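Local coordinates for VP4 CORE protein (Bluetongue virus, PDB 2JHP) that caps the viral RNA as a multifunctional enzyme of the inner capsid, binding S-adenosyl-L-homocysteine and guanine, at residues E131-E136 / R406-Y411; S135-L140 / L382-F387; H148-M153 / L390-K395. One frame throughout, in Å; residues are numbered along the deposited sequence.

Interaction 1 (E131-E136 / R406-Y411). With SAH (S-adenosyl-L-homocysteine), chain B; GUN (guanine), chain E.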
loop_
_atom_site.group_PDB
_atom_site.type_symbol
_atom_site.label_atom_id
_atom_site.label_comp_id
_atom_site.label_asym_id
_atom_site.label_seq_id
_atom_site.Cartn_x
_atom_site.Cartn_y
_atom_site.Cartn_z
ATOM N N GLU A 131 -1.730 1.103 14.172
ATOM C CA GLU A 131 -1.587 -0.267 13.668
ATOM C C GLU A 131 -1.825 -0.396 12.151
ATOM O O GLU A 131 -2.785 0.184 11.616
ATOM C CB GLU A 131 -2.546 -1.209 14.397
ATOM C CG GLU A 131 -2.348 -1.322 15.895
ATOM C CD GLU A 131 -2.984 -2.573 16.477
ATOM O OE1 GLU A 131 -3.747 -3.249 15.760
ATOM O OE2 GLU A 131 -2.718 -2.892 17.651
ATOM N N PHE A 132 -0.953 -1.155 11.477
ATOM C CA PHE A 132 -1.097 -1.461 10.047
ATOM C C PHE A 132 -1.077 -2.957 9.797
ATOM O O PHE A 132 -0.124 -3.642 10.165
ATOM C CB PHE A 132 -0.024 -0.777 9.225
ATOM C CG PHE A 132 -0.200 0.684 9.151
ATOM C CD1 PHE A 132 0.090 1.490 10.254
ATOM C CD2 PHE A 132 -0.680 1.279 7.986
ATOM C CE1 PHE A 132 -0.087 2.867 10.192
ATOM C CE2 PHE A 132 -0.865 2.656 7.911
ATOM C CZ PHE A 132 -0.569 3.451 9.018
ATOM N N HIS A 133 -2.144 -3.464 9.184
ATOM C CA HIS A 133 -2.243 -4.890 8.895
ATOM C C HIS A 133 -2.097 -5.214 7.406
ATOM O O HIS A 133 -2.258 -4.342 6.551
ATOM C CB HIS A 133 -3.517 -5.464 9.507
ATOM C CG HIS A 133 -3.557 -5.345 11.001
ATOM N ND1 HIS A 133 -3.127 -6.350 11.841
ATOM C CD2 HIS A 133 -3.938 -4.323 11.804
ATOM C CE1 HIS A 133 -3.255 -5.960 13.096
ATOM N NE2 HIS A 133 -3.745 -4.734 13.102
ATOM N N GLY A 134 -1.748 -6.471 7.125
ATOM C CA GLY A 134 -1.414 -6.954 5.780
ATOM C C GLY A 134 -0.233 -6.210 5.171
ATOM O O GLY A 134 -0.211 -5.944 3.967
ATOM N N SER A 135 0.748 -5.867 5.999
ATOM C CA SER A 135 1.771 -4.912 5.571
ATOM C C SER A 135 2.869 -5.614 4.835
ATOM O O SER A 135 3.035 -6.809 4.974
ATOM C CB SER A 135 2.366 -4.147 6.760
ATOM O OG SER A 135 1.376 -3.450 7.492
ATOM N N GLU A 136 3.610 -4.848 4.045
ATOM C CA GLU A 136 4.822 -5.319 3.382
ATOM C C GLU A 136 5.762 -4.139 3.286
ATOM O O GLU A 136 5.485 -3.092 3.879
ATOM C CB GLU A 136 4.501 -5.868 2.008
ATOM C CG GLU A 136 4.019 -7.276 2.001
ATOM C CD GLU A 136 3.883 -7.775 0.603
ATOM O OE1 GLU A 136 4.325 -7.072 -0.326
ATOM O OE2 GLU A 136 3.347 -8.864 0.403
ATOM N N ARG A 406 -6.398 1.358 13.976
ATOM C CA ARG A 406 -5.788 0.474 12.993
ATOM C C ARG A 406 -6.144 0.838 11.553
ATOM O O ARG A 406 -7.155 1.469 11.308
ATOM C CB ARG A 406 -6.202 -0.969 13.275
ATOM C CG ARG A 406 -7.706 -1.196 13.229
ATOM C CD ARG A 406 -8.094 -2.659 13.483
ATOM N NE ARG A 406 -7.709 -3.556 12.384
ATOM C CZ ARG A 406 -7.600 -4.877 12.503
ATOM N NH1 ARG A 406 -7.825 -5.480 13.671
ATOM N NH2 ARG A 406 -7.264 -5.604 11.452
ATOM N N ALA A 407 -5.297 0.425 10.614
ATOM C CA ALA A 407 -5.542 0.555 9.176
ATOM C C ALA A 407 -5.449 -0.817 8.515
ATOM O O ALA A 407 -4.677 -1.676 8.948
ATOM C CB ALA A 407 -4.535 1.510 8.541
ATOM N N ASP A 408 -6.225 -1.018 7.453
ATOM C CA ASP A 408 -6.362 -2.356 6.857
ATOM C C ASP A 408 -6.374 -2.324 5.320
ATOM O O ASP A 408 -7.361 -2.665 4.662
ATOM C CB ASP A 408 -7.591 -3.044 7.447
ATOM C CG ASP A 408 -7.412 -3.366 8.925
ATOM O OD1 ASP A 408 -6.882 -4.460 9.227
ATOM O OD2 ASP A 408 -7.800 -2.525 9.778
ATOM N N LEU A 409 -5.247 -1.894 4.770
ATOM C CA LEU A 409 -5.175 -1.515 3.376
ATOM C C LEU A 409 -4.715 -2.678 2.474
ATOM O O LEU A 409 -3.698 -3.313 2.733
ATOM C CB LEU A 409 -4.270 -0.286 3.225
ATOM C CG LEU A 409 -4.708 1.013 3.911
ATOM C CD1 LEU A 409 -3.595 2.015 4.002
ATOM C CD2 LEU A 409 -5.893 1.606 3.187
ATOM N N PHE A 410 -5.520 -2.956 1.452
ATOM C CA PHE A 410 -5.176 -3.826 0.341
ATOM C C PHE A 410 -4.750 -5.231 0.751
ATOM O O PHE A 410 -3.648 -5.664 0.426
ATOM C CB PHE A 410 -4.087 -3.195 -0.565
ATOM C CG PHE A 410 -4.385 -1.800 -1.005
ATOM C CD1 PHE A 410 -3.697 -0.734 -0.453
ATOM C CD2 PHE A 410 -5.341 -1.552 -1.979
ATOM C CE1 PHE A 410 -3.961 0.559 -0.852
ATOM C CE2 PHE A 410 -5.610 -0.253 -2.398
ATOM C CZ PHE A 410 -4.922 0.804 -1.830
ATOM N N TYR A 411 -5.620 -5.940 1.459
ATOM C CA TYR A 411 -5.311 -7.302 1.853
ATOM C C TYR A 411 -6.560 -8.133 2.120
ATOM O O TYR A 411 -6.599 -9.322 1.797
ATOM C CB TYR A 411 -4.337 -7.325 3.051
ATOM C CG TYR A 411 -4.956 -7.230 4.435
ATOM C CD1 TYR A 411 -5.406 -8.376 5.094
ATOM C CD2 TYR A 411 -5.057 -6.002 5.097
ATOM C CE1 TYR A 411 -5.960 -8.301 6.377
ATOM C CE2 TYR A 411 -5.613 -5.908 6.386
ATOM C CZ TYR A 411 -6.056 -7.058 7.023
ATOM O OH TYR A 411 -6.621 -6.993 8.279
HETATM N N SAH B . -1.187 -3.371 3.014
HETATM C CA SAH B . -0.107 -3.039 2.033
HETATM C CB SAH B . 0.294 -4.184 1.098
HETATM C CG SAH B . -0.698 -5.285 0.772
HETATM S SD SAH B . 0.138 -6.665 -0.057
HETATM C C SAH B . -0.397 -1.773 1.242
HETATM O O SAH B . -0.870 -0.781 1.803
HETATM O OXT SAH B . -0.136 -1.697 0.042
HETATM C "C5'" SAH B . -0.943 -7.842 0.807
HETATM C "C4'" SAH B . -0.252 -8.544 1.964
HETATM O "O4'" SAH B . -1.175 -8.841 2.993
HETATM C "C3'" SAH B . 0.394 -9.862 1.546
HETATM O "O3'" SAH B . 1.659 -9.915 2.185
HETATM C "C2'" SAH B . -0.512 -10.931 2.138
HETATM O "O2'" SAH B . 0.184 -12.081 2.538
HETATM C "C1'" SAH B . -1.083 -10.214 3.360
HETATM N N9 SAH B . -2.377 -10.773 3.811
HETATM C C8 SAH B . -3.399 -11.261 3.029
HETATM N N7 SAH B . -4.402 -11.684 3.840
HETATM C C5 SAH B . -4.040 -11.475 5.128
HETATM C C6 SAH B . -4.678 -11.710 6.349
HETATM N N6 SAH B . -5.896 -12.246 6.378
HETATM N N1 SAH B . -4.050 -11.375 7.534
HETATM C C2 SAH B . -2.788 -10.807 7.510
HETATM N N3 SAH B . -2.151 -10.571 6.304
HETATM C C4 SAH B . -2.764 -10.900 5.127
HETATM N N9 GUN E . 0.275 0.243 -3.648
HETATM C C8 GUN E . 0.837 -0.897 -3.246
HETATM N N7 GUN E . 0.034 -1.917 -3.563
HETATM C C5 GUN E . -1.044 -1.430 -4.175
HETATM C C6 GUN E . -2.191 -2.014 -4.717
HETATM O O6 GUN E . -2.353 -3.233 -4.683
HETATM N N1 GUN E . -3.163 -1.195 -5.307
HETATM C C2 GUN E . -2.949 0.192 -5.326
HETATM N N2 GUN E . -3.842 0.993 -5.874
HETATM N N3 GUN E . -1.833 0.719 -4.793
HETATM C C4 GUN E . -0.888 -0.049 -4.227
HETATM O O HOH W 1 -3.056 -1.576 6.110
#

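Interaction 2 (S135-L140 / L382-F387). With SAH (S-adenosyl-L-homocysteine), chain B; GUN (guanine), chain D.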
loop_
_atom_site.group_PDB
_atom_site.type_symbol
_atom_site.label_atom_id
_atom_site.label_comp_id
_atom_site.label_asym_id
_atom_site.label_seq_id
_atom_site.Cartn_x
_atom_site.Cartn_y
_atom_site.Cartn_z
ATOM N N SER A 135 0.748 -5.867 5.999
ATOM C CA SER A 135 1.771 -4.912 5.571
ATOM C C SER A 135 2.869 -5.614 4.835
ATOM O O SER A 135 3.035 -6.809 4.974
ATOM C CB SER A 135 2.366 -4.147 6.760
ATOM O OG SER A 135 1.376 -3.450 7.492
ATOM N N GLU A 136 3.610 -4.848 4.045
ATOM C CA GLU A 136 4.822 -5.319 3.382
ATOM C C GLU A 136 5.762 -4.139 3.286
ATOM O O GLU A 136 5.485 -3.092 3.879
ATOM C CB GLU A 136 4.501 -5.868 2.008
ATOM C CG GLU A 136 4.019 -7.276 2.001
ATOM C CD GLU A 136 3.883 -7.775 0.603
ATOM O OE1 GLU A 136 4.325 -7.072 -0.326
ATOM O OE2 GLU A 136 3.347 -8.864 0.403
ATOM N N ALA A 137 6.868 -4.296 2.556
ATOM C CA ALA A 137 7.917 -3.259 2.484
ATOM C C ALA A 137 7.410 -1.834 2.242
ATOM O O ALA A 137 7.976 -0.894 2.794
ATOM C CB ALA A 137 8.982 -3.625 1.462
ATOM N N GLU A 138 6.350 -1.677 1.441
ATOM C CA GLU A 138 5.770 -0.339 1.181
ATOM C C GLU A 138 5.316 0.398 2.453
ATOM O O GLU A 138 5.412 1.625 2.529
ATOM C CB GLU A 138 4.619 -0.396 0.172
ATOM C CG GLU A 138 3.256 -0.689 0.788
ATOM C CD GLU A 138 3.133 -2.125 1.253
ATOM O OE1 GLU A 138 3.294 -3.026 0.408
ATOM O OE2 GLU A 138 2.876 -2.360 2.450
ATOM N N THR A 139 4.836 -0.354 3.441
ATOM C CA THR A 139 4.382 0.241 4.686
ATOM C C THR A 139 5.555 0.576 5.598
ATOM O O THR A 139 5.625 1.688 6.125
ATOM C CB THR A 139 3.354 -0.636 5.411
ATOM O OG1 THR A 139 2.290 -0.938 4.508
ATOM C CG2 THR A 139 2.769 0.113 6.605
ATOM N N LEU A 140 6.470 -0.377 5.763
ATOM C CA LEU A 140 7.696 -0.161 6.534
ATOM C C LEU A 140 8.445 1.083 6.056
ATOM O O LEU A 140 8.857 1.923 6.860
ATOM C CB LEU A 140 8.622 -1.386 6.445
ATOM C CG LEU A 140 8.203 -2.686 7.126
ATOM C CD1 LEU A 140 9.189 -3.768 6.819
ATOM C CD2 LEU A 140 8.119 -2.491 8.642
ATOM N N LEU A 382 14.780 -11.401 -2.701
ATOM C CA LEU A 382 15.314 -11.925 -1.447
ATOM C C LEU A 382 15.450 -10.773 -0.450
ATOM O O LEU A 382 14.952 -10.853 0.672
ATOM C CB LEU A 382 16.656 -12.656 -1.649
ATOM C CG LEU A 382 17.328 -13.222 -0.385
ATOM C CD1 LEU A 382 16.394 -14.182 0.393
ATOM C CD2 LEU A 382 18.636 -13.906 -0.697
ATOM N N LYS A 383 16.099 -9.693 -0.878
ATOM C CA LYS A 383 16.261 -8.530 -0.022
ATOM C C LYS A 383 14.915 -8.067 0.536
ATOM O O LYS A 383 14.778 -7.904 1.738
ATOM C CB LYS A 383 16.964 -7.392 -0.755
ATOM C CG LYS A 383 17.561 -6.369 0.183
ATOM C CD LYS A 383 18.528 -5.448 -0.517
ATOM C CE LYS A 383 17.815 -4.426 -1.369
ATOM N NZ LYS A 383 18.794 -3.536 -2.051
ATOM N N LYS A 384 13.927 -7.890 -0.333
ATOM C CA LYS A 384 12.580 -7.509 0.091
ATOM C C LYS A 384 12.072 -8.383 1.229
ATOM O O LYS A 384 11.723 -7.880 2.300
ATOM C CB LYS A 384 11.600 -7.553 -1.093
ATOM C CG LYS A 384 10.277 -6.817 -0.864
ATOM C CD LYS A 384 9.538 -6.589 -2.181
ATOM C CE LYS A 384 8.022 -6.471 -1.999
ATOM N NZ LYS A 384 7.387 -7.786 -1.659
ATOM N N ARG A 385 12.062 -9.692 0.980
ATOM C CA ARG A 385 11.551 -10.705 1.897
ATOM C C ARG A 385 12.284 -10.794 3.238
ATOM O O ARG A 385 11.674 -11.124 4.256
ATOM C CB ARG A 385 11.601 -12.074 1.234
ATOM C CG ARG A 385 10.508 -12.334 0.236
ATOM C CD ARG A 385 10.362 -13.829 0.086
ATOM N NE ARG A 385 9.971 -14.243 -1.258
ATOM C CZ ARG A 385 10.058 -15.494 -1.696
ATOM N NH1 ARG A 385 10.527 -16.445 -0.890
ATOM N NH2 ARG A 385 9.681 -15.793 -2.933
ATOM N N LEU A 386 13.591 -10.541 3.231
ATOM C CA LEU A 386 14.358 -10.505 4.464
ATOM C C LEU A 386 13.886 -9.295 5.283
ATOM O O LEU A 386 13.516 -9.414 6.444
ATOM C CB LEU A 386 15.868 -10.430 4.167
ATOM C CG LEU A 386 16.625 -11.644 3.608
ATOM C CD1 LEU A 386 18.039 -11.263 3.176
ATOM C CD2 LEU A 386 16.703 -12.778 4.618
ATOM N N PHE A 387 13.896 -8.136 4.647
ATOM C CA PHE A 387 13.425 -6.903 5.235
ATOM C C PHE A 387 12.081 -7.082 5.934
ATOM O O PHE A 387 11.949 -6.756 7.114
ATOM C CB PHE A 387 13.308 -5.834 4.137
ATOM C CG PHE A 387 13.096 -4.446 4.657
ATOM C CD1 PHE A 387 13.973 -3.896 5.577
ATOM C CD2 PHE A 387 12.037 -3.673 4.194
ATOM C CE1 PHE A 387 13.791 -2.617 6.047
ATOM C CE2 PHE A 387 11.852 -2.374 4.645
ATOM C CZ PHE A 387 12.734 -1.842 5.575
HETATM N N SAH B . -1.187 -3.371 3.014
HETATM C CA SAH B . -0.107 -3.039 2.033
HETATM C CB SAH B . 0.294 -4.184 1.098
HETATM C CG SAH B . -0.698 -5.285 0.772
HETATM S SD SAH B . 0.138 -6.665 -0.057
HETATM C C SAH B . -0.397 -1.773 1.242
HETATM O O SAH B . -0.870 -0.781 1.803
HETATM O OXT SAH B . -0.136 -1.697 0.042
HETATM C "C5'" SAH B . -0.943 -7.842 0.807
HETATM C "C4'" SAH B . -0.252 -8.544 1.964
HETATM O "O4'" SAH B . -1.175 -8.841 2.993
HETATM C "C3'" SAH B . 0.394 -9.862 1.546
HETATM O "O3'" SAH B . 1.659 -9.915 2.185
HETATM C "C2'" SAH B . -0.512 -10.931 2.138
HETATM O "O2'" SAH B . 0.184 -12.081 2.538
HETATM C "C1'" SAH B . -1.083 -10.214 3.360
HETATM N N9 SAH B . -2.377 -10.773 3.811
HETATM C C8 SAH B . -3.399 -11.261 3.029
HETATM N N7 SAH B . -4.402 -11.684 3.840
HETATM C C5 SAH B . -4.040 -11.475 5.128
HETATM C C6 SAH B . -4.678 -11.710 6.349
HETATM N N6 SAH B . -5.896 -12.246 6.378
HETATM N N1 SAH B . -4.050 -11.375 7.534
HETATM C C2 SAH B . -2.788 -10.807 7.510
HETATM N N3 SAH B . -2.151 -10.571 6.304
HETATM C C4 SAH B . -2.764 -10.900 5.127
HETATM N N9 GUN D . 12.532 -3.546 -0.869
HETATM C C8 GUN D . 11.744 -2.476 -1.011
HETATM N N7 GUN D . 12.120 -1.527 -0.152
HETATM C C5 GUN D . 13.156 -1.989 0.538
HETATM C C6 GUN D . 13.937 -1.433 1.548
HETATM O O6 GUN D . 13.713 -0.293 1.959
HETATM N N1 GUN D . 14.988 -2.201 2.079
HETATM C C2 GUN D . 15.195 -3.505 1.568
HETATM N N2 GUN D . 16.169 -4.252 2.055
HETATM N N3 GUN D . 14.424 -4.012 0.588
HETATM C C4 GUN D . 13.421 -3.279 0.076
#

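Interaction 3 (H148-M153 / L390-K395). With SAH (S-adenosyl-L-homocysteine), chain B.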
loop_
_atom_site.group_PDB
_atom_site.type_symbol
_atom_site.label_atom_id
_atom_site.label_comp_id
_atom_site.label_asym_id
_atom_site.label_seq_id
_atom_site.Cartn_x
_atom_site.Cartn_y
_atom_site.Cartn_z
ATOM N N HIS A 148 4.262 3.917 14.772
ATOM C CA HIS A 148 3.452 2.930 14.074
ATOM C C HIS A 148 3.874 1.501 14.418
ATOM O O HIS A 148 5.051 1.230 14.644
ATOM C CB HIS A 148 3.529 3.143 12.563
ATOM C CG HIS A 148 3.248 4.553 12.135
ATOM N ND1 HIS A 148 1.975 5.015 11.876
ATOM C CD2 HIS A 148 4.080 5.603 11.926
ATOM C CE1 HIS A 148 2.038 6.285 11.522
ATOM N NE2 HIS A 148 3.301 6.667 11.547
ATOM N N LYS A 149 2.883 0.613 14.467
ATOM C CA LYS A 149 3.063 -0.818 14.664
ATOM C C LYS A 149 2.638 -1.504 13.369
ATOM O O LYS A 149 1.478 -1.407 12.954
ATOM C CB LYS A 149 2.208 -1.317 15.836
ATOM C CG LYS A 149 2.461 -0.620 17.187
ATOM C CD LYS A 149 3.852 -0.908 17.728
ATOM C CE LYS A 149 4.233 0.075 18.826
ATOM N NZ LYS A 149 5.717 0.174 18.999
ATOM N N ILE A 150 3.594 -2.170 12.720
ATOM C CA ILE A 150 3.391 -2.726 11.385
ATOM C C ILE A 150 3.277 -4.252 11.419
ATOM O O ILE A 150 4.243 -4.954 11.743
ATOM C CB ILE A 150 4.535 -2.309 10.422
ATOM C CG1 ILE A 150 4.745 -0.781 10.395
ATOM C CG2 ILE A 150 4.322 -2.902 9.037
ATOM C CD1 ILE A 150 3.493 0.087 10.146
ATOM N N TYR A 151 2.086 -4.742 11.077
ATOM C CA TYR A 151 1.774 -6.166 11.038
ATOM C C TYR A 151 1.461 -6.648 9.635
ATOM O O TYR A 151 1.122 -5.870 8.734
ATOM C CB TYR A 151 0.555 -6.478 11.895
ATOM C CG TYR A 151 0.613 -5.971 13.319
ATOM C CD1 TYR A 151 -0.120 -4.842 13.712
ATOM C CD2 TYR A 151 1.372 -6.624 14.290
ATOM C CE1 TYR A 151 -0.086 -4.378 15.028
ATOM C CE2 TYR A 151 1.399 -6.147 15.615
ATOM C CZ TYR A 151 0.675 -5.035 15.958
ATOM O OH TYR A 151 0.728 -4.600 17.245
ATOM N N GLY A 152 1.545 -7.961 9.475
ATOM C CA GLY A 152 1.299 -8.620 8.197
ATOM C C GLY A 152 1.623 -10.098 8.256
ATOM O O GLY A 152 1.932 -10.646 9.321
ATOM N N MET A 153 1.534 -10.740 7.098
ATOM C CA MET A 153 1.982 -12.122 6.926
ATOM C C MET A 153 2.740 -12.211 5.597
ATOM O O MET A 153 2.244 -12.767 4.621
ATOM C CB MET A 153 0.798 -13.090 6.982
ATOM C CG MET A 153 -0.084 -12.888 8.190
ATOM S SD MET A 153 -1.171 -14.258 8.505
ATOM C CE MET A 153 -0.137 -15.272 9.564
ATOM N N LEU A 390 12.123 -9.652 8.986
ATOM C CA LEU A 390 12.813 -9.202 10.176
ATOM C C LEU A 390 12.020 -8.131 10.935
ATOM O O LEU A 390 12.030 -8.112 12.174
ATOM C CB LEU A 390 14.226 -8.714 9.838
ATOM C CG LEU A 390 15.216 -9.789 9.339
ATOM C CD1 LEU A 390 16.563 -9.186 9.022
ATOM C CD2 LEU A 390 15.394 -10.958 10.320
ATOM N N HIS A 391 11.298 -7.288 10.194
ATOM C CA HIS A 391 10.814 -6.024 10.726
ATOM C C HIS A 391 9.294 -5.874 10.805
ATOM O O HIS A 391 8.810 -4.805 11.165
ATOM C CB HIS A 391 11.424 -4.851 9.922
ATOM C CG HIS A 391 12.920 -4.853 9.904
ATOM N ND1 HIS A 391 13.673 -4.777 11.052
ATOM C CD2 HIS A 391 13.801 -4.922 8.879
ATOM C CE1 HIS A 391 14.954 -4.806 10.738
ATOM N NE2 HIS A 391 15.059 -4.890 9.424
ATOM N N ILE A 392 8.551 -6.923 10.460
ATOM C CA ILE A 392 7.083 -6.904 10.555
ATOM C C ILE A 392 6.645 -7.961 11.559
ATOM O O ILE A 392 7.111 -9.105 11.523
ATOM C CB ILE A 392 6.408 -7.211 9.190
ATOM C CG1 ILE A 392 6.553 -6.034 8.228
ATOM C CG2 ILE A 392 4.934 -7.583 9.360
ATOM C CD1 ILE A 392 6.330 -6.389 6.760
ATOM N N VAL A 393 5.753 -7.582 12.462
ATOM C CA VAL A 393 5.166 -8.563 13.357
ATOM C C VAL A 393 4.167 -9.409 12.580
ATOM O O VAL A 393 3.227 -8.900 11.973
ATOM C CB VAL A 393 4.488 -7.920 14.589
ATOM C CG1 VAL A 393 4.122 -9.005 15.604
ATOM C CG2 VAL A 393 5.414 -6.891 15.224
ATOM N N ARG A 394 4.415 -10.714 12.593
ATOM C CA ARG A 394 3.565 -11.696 11.905
ATOM C C ARG A 394 2.279 -11.864 12.722
ATOM O O ARG A 394 2.331 -12.325 13.855
ATOM C CB ARG A 394 4.336 -13.021 11.719
ATOM C CG ARG A 394 3.652 -14.003 10.792
ATOM C CD ARG A 394 4.581 -15.023 10.199
ATOM N NE ARG A 394 3.882 -15.795 9.172
ATOM C CZ ARG A 394 3.847 -15.487 7.876
ATOM N NH1 ARG A 394 4.483 -14.410 7.419
ATOM N NH2 ARG A 394 3.177 -16.258 7.032
ATOM N N LYS A 395 1.151 -11.442 12.142
ATOM C CA LYS A 395 -0.173 -11.459 12.787
ATOM C C LYS A 395 -1.260 -11.454 11.721
ATOM O O LYS A 395 -1.166 -10.711 10.743
ATOM C CB LYS A 395 -0.356 -10.199 13.643
ATOM C CG LYS A 395 -0.985 -10.413 15.009
ATOM C CD LYS A 395 0.102 -10.614 16.054
ATOM C CE LYS A 395 -0.428 -10.489 17.472
ATOM N NZ LYS A 395 0.691 -10.311 18.441
HETATM N N SAH B . -1.187 -3.371 3.014
HETATM C CA SAH B . -0.107 -3.039 2.033
HETATM C CB SAH B . 0.294 -4.184 1.098
HETATM C CG SAH B . -0.698 -5.285 0.772
HETATM S SD SAH B . 0.138 -6.665 -0.057
HETATM C C SAH B . -0.397 -1.773 1.242
HETATM O O SAH B . -0.870 -0.781 1.803
HETATM O OXT SAH B . -0.136 -1.697 0.042
HETATM C "C5'" SAH B . -0.943 -7.842 0.807
HETATM C "C4'" SAH B . -0.252 -8.544 1.964
HETATM O "O4'" SAH B . -1.175 -8.841 2.993
HETATM C "C3'" SAH B . 0.394 -9.862 1.546
HETATM O "O3'" SAH B . 1.659 -9.915 2.185
HETATM C "C2'" SAH B . -0.512 -10.931 2.138
HETATM O "O2'" SAH B . 0.184 -12.081 2.538
HETATM C "C1'" SAH B . -1.083 -10.214 3.360
HETATM N N9 SAH B . -2.377 -10.773 3.811
HETATM C C8 SAH B . -3.399 -11.261 3.029
HETATM N N7 SAH B . -4.402 -11.684 3.840
HETATM C C5 SAH B . -4.040 -11.475 5.128
HETATM C C6 SAH B . -4.678 -11.710 6.349
HETATM N N6 SAH B . -5.896 -12.246 6.378
HETATM N N1 SAH B . -4.050 -11.375 7.534
HETATM C C2 SAH B . -2.788 -10.807 7.510
HETATM N N3 SAH B . -2.151 -10.571 6.304
HETATM C C4 SAH B . -2.764 -10.900 5.127
#

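Interaction 1 (E131-E136 / R406-Y411)
His133 packs against Arg406, Asp408 and Tyr411. Its CB lies 3.5 Å from Asp408 OD1, with Tyr411 OH also close by. CG is pointed away from the carbonyl carbon (chi1 -62°), and from there the ring lies flat against the Arg406 guanidinium, with planes 22° apart; His133 CD2 is 3.6 Å from Arg406 NH2, which sits toward the rim of the ring. At the tip, NE2 donates in the ring plane to Glu131 OE1 (3.0 Å, 162°), on the anti side but well out of the carboxylate plane. The stacked guanidinium is itself fixed side-on by Asp408: NE goes to OD2 and NH2 to OD1, while Tyr411 OH donates to Asp408 OD1 as well, at 2.7 Å. Two donors thus share one carboxylate oxygen, which should stabilise its negative charge. The backbones pair in parallel, Ala407 N to Glu131 O at 2.7 Å and His133 N to Ala407 O at 3.1 Å, and Ala407 CB rests over the Phe132 ring. Gly134 CA packs over the Tyr411 ring, 4.1 Å from its centroid. Gly134 O and Leu409 O both accept from the amino nitrogen of S-adenosyl-L-homocysteine, and Tyr411 CD1 touches its adenine at C5 (3.4 Å). A glycine-containing loop after a central parallel strand, holding S-adenosyl-L-homocysteine, is consistent with a Rossmann-like class I methyltransferase site, as is the sheet order 3-2-1-4-5-7-6.

Interaction 2 (S135-L140 / L382-F387)
Glu138 OE2 is gripped by Thr139 OG1 at 2.6 Å, through its anti lone pair, and from its syn side by Glu136 N at 3.0 Å, a bond that probably restrains Glu136, the residue that meets Lys384 across the contact. The Glu136 carboxylate is divided between two partners: OE2 takes the ribose O3' hydroxyl of S-adenosyl-L-homocysteine, and OE1 faces Lys384 NZ at 3.4 Å, a salt bridge with only a weak hydrogen bond. The Lys384 chain is extended as far as CE and turns at its last torsion (chi4 -72°) to present NZ. That ammonium has a second anionic partner in Glu388, whose OE2 also receives Ala137 N at the start of helix 137-141. Glu136 is the N-cap of this helix, which follows the first strand of a methyltransferase-like Rossmann sheet; helix 380-391 packs against it, and a guanine lies beside this junction. Ala137 CB, 3.9 Å from guanine C8, lies at the edge of the Phe387 ring, 4.1 Å from CD2. Guanine N1 sits over the centre of the Phe387 ring, 3.8 Å above its plane. On the other side of that ring Leu140 approaches tip to tip, its CD1 3.7 Å from Phe387 CE2 and displaced from the ring centre in a CH-pi contact. Lys383 lines the guanine with its CG, CD and CE, and its ammonium pairs with Asp184 and Asp176. The base is also hydrogen-bonded to Arg214, Asn141 and the backbone oxygen of Asp184.

Interaction 3 (H148-M153 / L390-K395)
Ile150 O accepts from Val393 N at 3.1 Å, the first of three backbone bonds that join strand 149-152 to the short strand 393-394. Next, Gly152 N donates to Val393 O at 3.2 Å, and then Lys395 N to Gly152 O at 3.0 Å, the straightest of the three (161°). Two of these acceptors are also approached by CA-H groups, Val393 O by Tyr151 CA and Gly152 O by Arg394 CA. The pairing is parallel and places 393-394 at the outer edge of the seven-stranded mixed sheet of this Rossmann-like domain. On the far side of strand 149-152, Tyr151 N and O are satisfied by Phe132 and Ser135. The Ile392 methyl CG2, anti to its own backbone N, reaches over Gly152 N at 3.4 Å, and its CG1 touches Ile150 CG2. Tyr151 and Val393 lie side by side pointing the same way, with CD2 of the Tyr151 ring 3.4 Å from Val393 CB. Beyond the last bond, Met153 O is taken by the ribose O2' hydroxyl of S-adenosyl-L-homocysteine at 3.0 Å, and Met153 CG lies 3.5 Å from C2 of the adenine. Arg394 crosses Met153 at about a right angle: Met153 CB sits 3.7 Å above the guanidinium plane, offset toward its rim, while Arg394 NH1 is hydrogen-bonded to Pro154 O.

How the interactions relate
All three contacts gather round one S-adenosyl-L-homocysteine. Centres of interactions 1 and 2 are about 13 Å apart, of interactions 1 and 3 about 9 Å, of interactions 2 and 3 about 10 Å. Interactions 1 and 3 belong to one sheet, whose strands run 393-394, 149-152, 131-132, 406-408; interaction 2 joins helices 137-141 and 380-391, the second leading into 393-394. Along the chain 131-140 and 148-153 come first, 382-395 and 406-411 more than 200 residues later. Interaction 3 lies inside the loop closed by interaction 1, and interactions 2 and 3 alternate. The intervening chain forms a second, similarly ordered sheet, consistent with these contacts joining two parts of a methyltransferase-like domain interrupted by an insertion.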